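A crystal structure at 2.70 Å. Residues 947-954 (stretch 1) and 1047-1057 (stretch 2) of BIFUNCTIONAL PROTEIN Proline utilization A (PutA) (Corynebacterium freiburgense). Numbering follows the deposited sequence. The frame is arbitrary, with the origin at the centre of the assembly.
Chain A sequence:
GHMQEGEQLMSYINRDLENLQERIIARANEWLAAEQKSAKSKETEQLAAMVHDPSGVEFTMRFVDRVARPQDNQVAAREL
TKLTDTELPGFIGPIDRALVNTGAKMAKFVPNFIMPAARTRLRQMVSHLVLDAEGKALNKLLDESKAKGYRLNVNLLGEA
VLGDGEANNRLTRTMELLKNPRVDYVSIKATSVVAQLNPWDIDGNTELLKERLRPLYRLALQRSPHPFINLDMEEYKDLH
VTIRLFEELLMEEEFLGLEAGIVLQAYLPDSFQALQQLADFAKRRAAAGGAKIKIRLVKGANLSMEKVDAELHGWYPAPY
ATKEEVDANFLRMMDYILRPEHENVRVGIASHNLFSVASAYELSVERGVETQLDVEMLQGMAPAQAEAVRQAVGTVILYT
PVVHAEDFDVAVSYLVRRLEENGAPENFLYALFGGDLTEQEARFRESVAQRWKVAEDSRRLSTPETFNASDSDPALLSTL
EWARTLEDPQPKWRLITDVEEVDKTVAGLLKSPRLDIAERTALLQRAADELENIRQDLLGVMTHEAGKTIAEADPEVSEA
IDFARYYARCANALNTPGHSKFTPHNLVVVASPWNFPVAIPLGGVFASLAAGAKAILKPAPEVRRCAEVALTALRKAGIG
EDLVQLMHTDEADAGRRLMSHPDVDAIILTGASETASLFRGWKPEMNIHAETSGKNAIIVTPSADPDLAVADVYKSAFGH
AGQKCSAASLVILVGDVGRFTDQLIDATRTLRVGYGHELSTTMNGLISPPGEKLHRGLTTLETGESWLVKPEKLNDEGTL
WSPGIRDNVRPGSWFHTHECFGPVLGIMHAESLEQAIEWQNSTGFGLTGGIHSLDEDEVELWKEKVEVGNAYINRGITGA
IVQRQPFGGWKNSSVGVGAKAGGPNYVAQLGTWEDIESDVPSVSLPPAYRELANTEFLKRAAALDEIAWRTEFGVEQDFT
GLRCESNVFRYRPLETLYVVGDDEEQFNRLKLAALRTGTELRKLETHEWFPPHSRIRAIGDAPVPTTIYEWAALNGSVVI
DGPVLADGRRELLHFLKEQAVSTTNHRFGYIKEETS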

# COMPACT_ATOMS: atom_id res chain seq x y z
N ILE A 947 11.67 -31.41 15.65
CA ILE A 947 12.53 -30.22 15.69
C ILE A 947 12.09 -29.21 14.64
O ILE A 947 12.04 -28.00 14.91
CB ILE A 947 14.01 -30.59 15.50
CG1 ILE A 947 14.50 -31.46 16.62
CG2 ILE A 947 14.86 -29.37 15.35
CD1 ILE A 947 15.83 -32.00 16.26
N ALA A 948 11.80 -29.68 13.43
CA ALA A 948 11.31 -28.77 12.40
C ALA A 948 9.99 -28.14 12.83
O ALA A 948 9.77 -26.94 12.64
CB ALA A 948 11.15 -29.50 11.07
N TRP A 949 9.12 -28.91 13.48
CA TRP A 949 7.86 -28.35 13.92
C TRP A 949 8.08 -27.27 14.98
O TRP A 949 7.45 -26.21 14.93
CB TRP A 949 6.94 -29.46 14.43
CG TRP A 949 5.48 -29.10 14.38
CD1 TRP A 949 4.71 -28.65 15.41
CD2 TRP A 949 4.63 -29.10 13.23
NE1 TRP A 949 3.45 -28.40 14.99
CE2 TRP A 949 3.37 -28.67 13.64
CE3 TRP A 949 4.83 -29.44 11.88
CZ2 TRP A 949 2.28 -28.56 12.77
CZ3 TRP A 949 3.74 -29.34 11.01
CH2 TRP A 949 2.49 -28.90 11.46
N ARG A 950 9.00 -27.51 15.92
CA ARG A 950 9.31 -26.50 16.94
C ARG A 950 9.97 -25.26 16.35
O ARG A 950 9.76 -24.15 16.84
CB ARG A 950 10.22 -27.08 18.01
CG ARG A 950 9.62 -28.16 18.85
CD ARG A 950 10.60 -28.57 19.90
NE ARG A 950 10.14 -29.77 20.58
CZ ARG A 950 10.79 -30.34 21.58
NH1 ARG A 950 11.92 -29.83 22.04
NH2 ARG A 950 10.31 -31.44 22.13
N THR A 951 10.81 -25.44 15.33
CA THR A 951 11.63 -24.35 14.82
C THR A 951 10.83 -23.44 13.89
O THR A 951 10.89 -22.21 14.02
CB THR A 951 12.83 -24.91 14.06
OG1 THR A 951 13.76 -25.46 15.00
CG2 THR A 951 13.50 -23.79 13.26
N GLU A 952 10.07 -24.04 12.98
CA GLU A 952 9.46 -23.35 11.85
C GLU A 952 7.95 -23.62 11.75
O GLU A 952 7.13 -22.71 11.95
CB GLU A 952 10.19 -23.79 10.57
CG GLU A 952 9.74 -23.08 9.28
CD GLU A 952 10.36 -21.71 9.16
OE1 GLU A 952 10.98 -21.25 10.15
OE2 GLU A 952 10.22 -21.07 8.09
N PHE A 953 7.57 -24.88 11.49
CA PHE A 953 6.24 -25.15 10.93
C PHE A 953 5.11 -24.88 11.91
O PHE A 953 4.00 -24.56 11.48
CB PHE A 953 6.19 -26.59 10.42
CG PHE A 953 7.21 -26.88 9.35
CD1 PHE A 953 7.32 -26.04 8.25
CD2 PHE A 953 8.04 -27.98 9.44
CE1 PHE A 953 8.25 -26.28 7.27
CE2 PHE A 953 8.97 -28.25 8.47
CZ PHE A 953 9.09 -27.40 7.38
N GLY A 954 5.33 -25.04 13.20
CA GLY A 954 4.33 -24.80 14.20
C GLY A 954 4.25 -23.38 14.68
O GLY A 954 3.52 -23.10 15.64
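Stretch 2 (1047-1057) DGRRELLHFLK

The most unusual feature of this contact is a charged pair that meets without a hydrogen bond: Glu-952 OE2 lies 3.7 Å from Arg-1049 NH2, a long salt bridge in which the oxygen sits well out of the guanidinium plane, so no N-H points at it. The CG of Glu-952 lies over one face of the same guanidinium. No hydrogen bond of any kind crosses between the stretches, and the 415 Å² they bury rests mostly on apolar packing.

Stretch 1 is the end of a helix that begins earlier in the chain. It widens into a pi-type turn at 949-953, where Phe-953 N donates to Ala-948 O at 3.2 Å and Gly-954 N to Trp-949 O at 3.0 Å. Stretch 2 changes conformation as it passes: a short helix starting at Gly-1048, a 3-10 segment over 1052-1055, then a strand from Leu-1056. Taken from first CA to last, it runs in nearly the same sense as stretch 1. Asp-1047 caps the start, its OD1 accepting from Arg-1049 N at 3.3 Å.

The backbones come nearest at Ala-948 and Arg-1049, whose CA atoms are 5.0 Å apart. A small side chain suits so close an approach: Ala-948 CB points toward stretch 2 and reaches Arg-1049 N at 3.6 Å and Gly-1048 C at 3.9 Å. Gly-1048 adds no side chain here; an ideal CB would be crowded by Leu-1052 CD1 of its own stretch, at 3.1 Å.

Phe-953 is the hub, with the largest covered area of any residue in the contact. Leu-1056 CD1 sits over one face of its ring, 3.9 Å from the centroid, in a CH-pi contact. The ring edge meets backbone carbonyls instead, with Phe-953 CE2 3.5 Å from Gly-1048 O and Phe-953 CZ 3.5 Å from Arg-1049 O. Leu-1052 CB packs 3.7 Å from Phe-953 CE2, while Leu-1053 CD2 comes within 3.5 Å of Phe-953 CE1. One aromatic ring thus touches the helical, 3-10 and strand portions of its partner.

Trp-949 broadens the apolar patch. Its CA-to-CB bond points sideways, but the indole brings CH2 to 4.0 Å from Leu-1056 CD2, and Leu-1052 CD1 lies at the ring edge, 4.4 Å from Trp-949 CE3.

The rules to read here are a small residue where the backbones are closest, a ring that gathers leucines from the 3-10 segment and the strand, and a long charged pair beside them, its carboxylate oxygens hydrogen-bonded elsewhere in the structure.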

# COMPACT_ATOMS: atom_id res chain seq x y z
N ASP A 1047 14.78 -35.85 7.00
CA ASP A 1047 14.75 -34.48 7.51
C ASP A 1047 13.39 -33.86 7.25
O ASP A 1047 13.12 -33.40 6.13
CB ASP A 1047 15.84 -33.62 6.87
CG ASP A 1047 16.17 -32.36 7.71
OD1 ASP A 1047 15.46 -32.10 8.71
OD2 ASP A 1047 17.11 -31.62 7.37
N GLY A 1048 12.57 -33.75 8.30
CA GLY A 1048 11.28 -33.12 8.15
C GLY A 1048 11.34 -31.65 7.78
O GLY A 1048 10.39 -31.12 7.18
N ARG A 1049 12.47 -30.98 8.09
CA ARG A 1049 12.63 -29.60 7.65
C ARG A 1049 12.43 -29.50 6.15
O ARG A 1049 11.98 -28.46 5.66
CB ARG A 1049 14.00 -29.06 8.04
CG ARG A 1049 14.20 -27.59 7.73
CD ARG A 1049 13.06 -26.75 8.34
NE ARG A 1049 13.15 -25.32 8.04
CZ ARG A 1049 12.65 -24.74 6.94
NH1 ARG A 1049 12.04 -25.47 6.02
NH2 ARG A 1049 12.77 -23.43 6.74
N ARG A 1050 12.74 -30.56 5.40
CA ARG A 1050 12.44 -30.62 3.98
C ARG A 1050 11.17 -31.40 3.67
O ARG A 1050 10.29 -30.88 2.98
CB ARG A 1050 13.60 -31.25 3.21
CG ARG A 1050 14.93 -30.55 3.32
CD ARG A 1050 14.86 -29.11 2.97
NE ARG A 1050 14.04 -28.90 1.79
CZ ARG A 1050 13.60 -27.70 1.40
NH1 ARG A 1050 13.92 -26.62 2.11
NH2 ARG A 1050 12.82 -27.60 0.33
N GLU A 1051 11.02 -32.61 4.22
CA GLU A 1051 9.92 -33.48 3.80
C GLU A 1051 8.57 -32.92 4.21
O GLU A 1051 7.59 -33.08 3.48
CB GLU A 1051 10.09 -34.88 4.38
CG GLU A 1051 9.11 -35.93 3.87
CD GLU A 1051 9.20 -36.16 2.35
OE1 GLU A 1051 8.12 -36.14 1.71
OE2 GLU A 1051 10.31 -36.43 1.82
N LEU A 1052 8.49 -32.27 5.37
CA LEU A 1052 7.19 -31.78 5.84
C LEU A 1052 6.62 -30.67 4.94
O LEU A 1052 5.41 -30.38 5.03
CB LEU A 1052 7.27 -31.31 7.30
CG LEU A 1052 7.41 -32.43 8.36
CD1 LEU A 1052 7.71 -31.93 9.76
CD2 LEU A 1052 6.19 -33.31 8.43
N LEU A 1053 7.42 -30.06 4.06
CA LEU A 1053 6.86 -29.03 3.18
C LEU A 1053 5.80 -29.65 2.27
O LEU A 1053 4.82 -28.99 1.91
CB LEU A 1053 7.96 -28.32 2.38
CG LEU A 1053 8.92 -27.40 3.18
CD1 LEU A 1053 10.09 -26.87 2.38
CD2 LEU A 1053 8.23 -26.25 3.81
N HIS A 1054 5.96 -30.93 1.94
CA HIS A 1054 5.00 -31.64 1.12
C HIS A 1054 3.65 -31.81 1.81
O HIS A 1054 2.66 -32.12 1.13
CB HIS A 1054 5.56 -33.01 0.74
CG HIS A 1054 6.86 -32.95 0.03
ND1 HIS A 1054 7.92 -33.78 0.33
CD2 HIS A 1054 7.29 -32.15 -0.98
CE1 HIS A 1054 8.95 -33.49 -0.45
NE2 HIS A 1054 8.59 -32.51 -1.26
N PHE A 1055 3.59 -31.57 3.12
CA PHE A 1055 2.36 -31.75 3.87
C PHE A 1055 1.72 -30.43 4.29
O PHE A 1055 0.73 -30.45 5.05
CB PHE A 1055 2.64 -32.62 5.09
CG PHE A 1055 3.01 -34.03 4.73
CD1 PHE A 1055 4.28 -34.33 4.24
CD2 PHE A 1055 2.10 -35.06 4.87
CE1 PHE A 1055 4.62 -35.62 3.89
CE2 PHE A 1055 2.45 -36.36 4.53
CZ PHE A 1055 3.70 -36.64 4.04
N LEU A 1056 2.24 -29.30 3.81
CA LEU A 1056 1.87 -27.97 4.29
C LEU A 1056 1.68 -26.98 3.14
O LEU A 1056 2.37 -27.01 2.12
CB LEU A 1056 2.93 -27.42 5.26
CG LEU A 1056 3.19 -28.24 6.53
CD1 LEU A 1056 4.50 -27.80 7.15
CD2 LEU A 1056 2.05 -28.11 7.53
N LYS A 1057 0.76 -26.06 3.35
CA LYS A 1057 0.53 -24.96 2.43
C LYS A 1057 0.96 -23.66 3.10
O LYS A 1057 0.41 -23.29 4.15
CB LYS A 1057 -0.95 -24.89 2.04
CG LYS A 1057 -1.51 -26.09 1.31
CD LYS A 1057 -2.99 -25.85 1.01
CE LYS A 1057 -3.74 -25.66 2.31
NZ LYS A 1057 -5.22 -25.84 2.22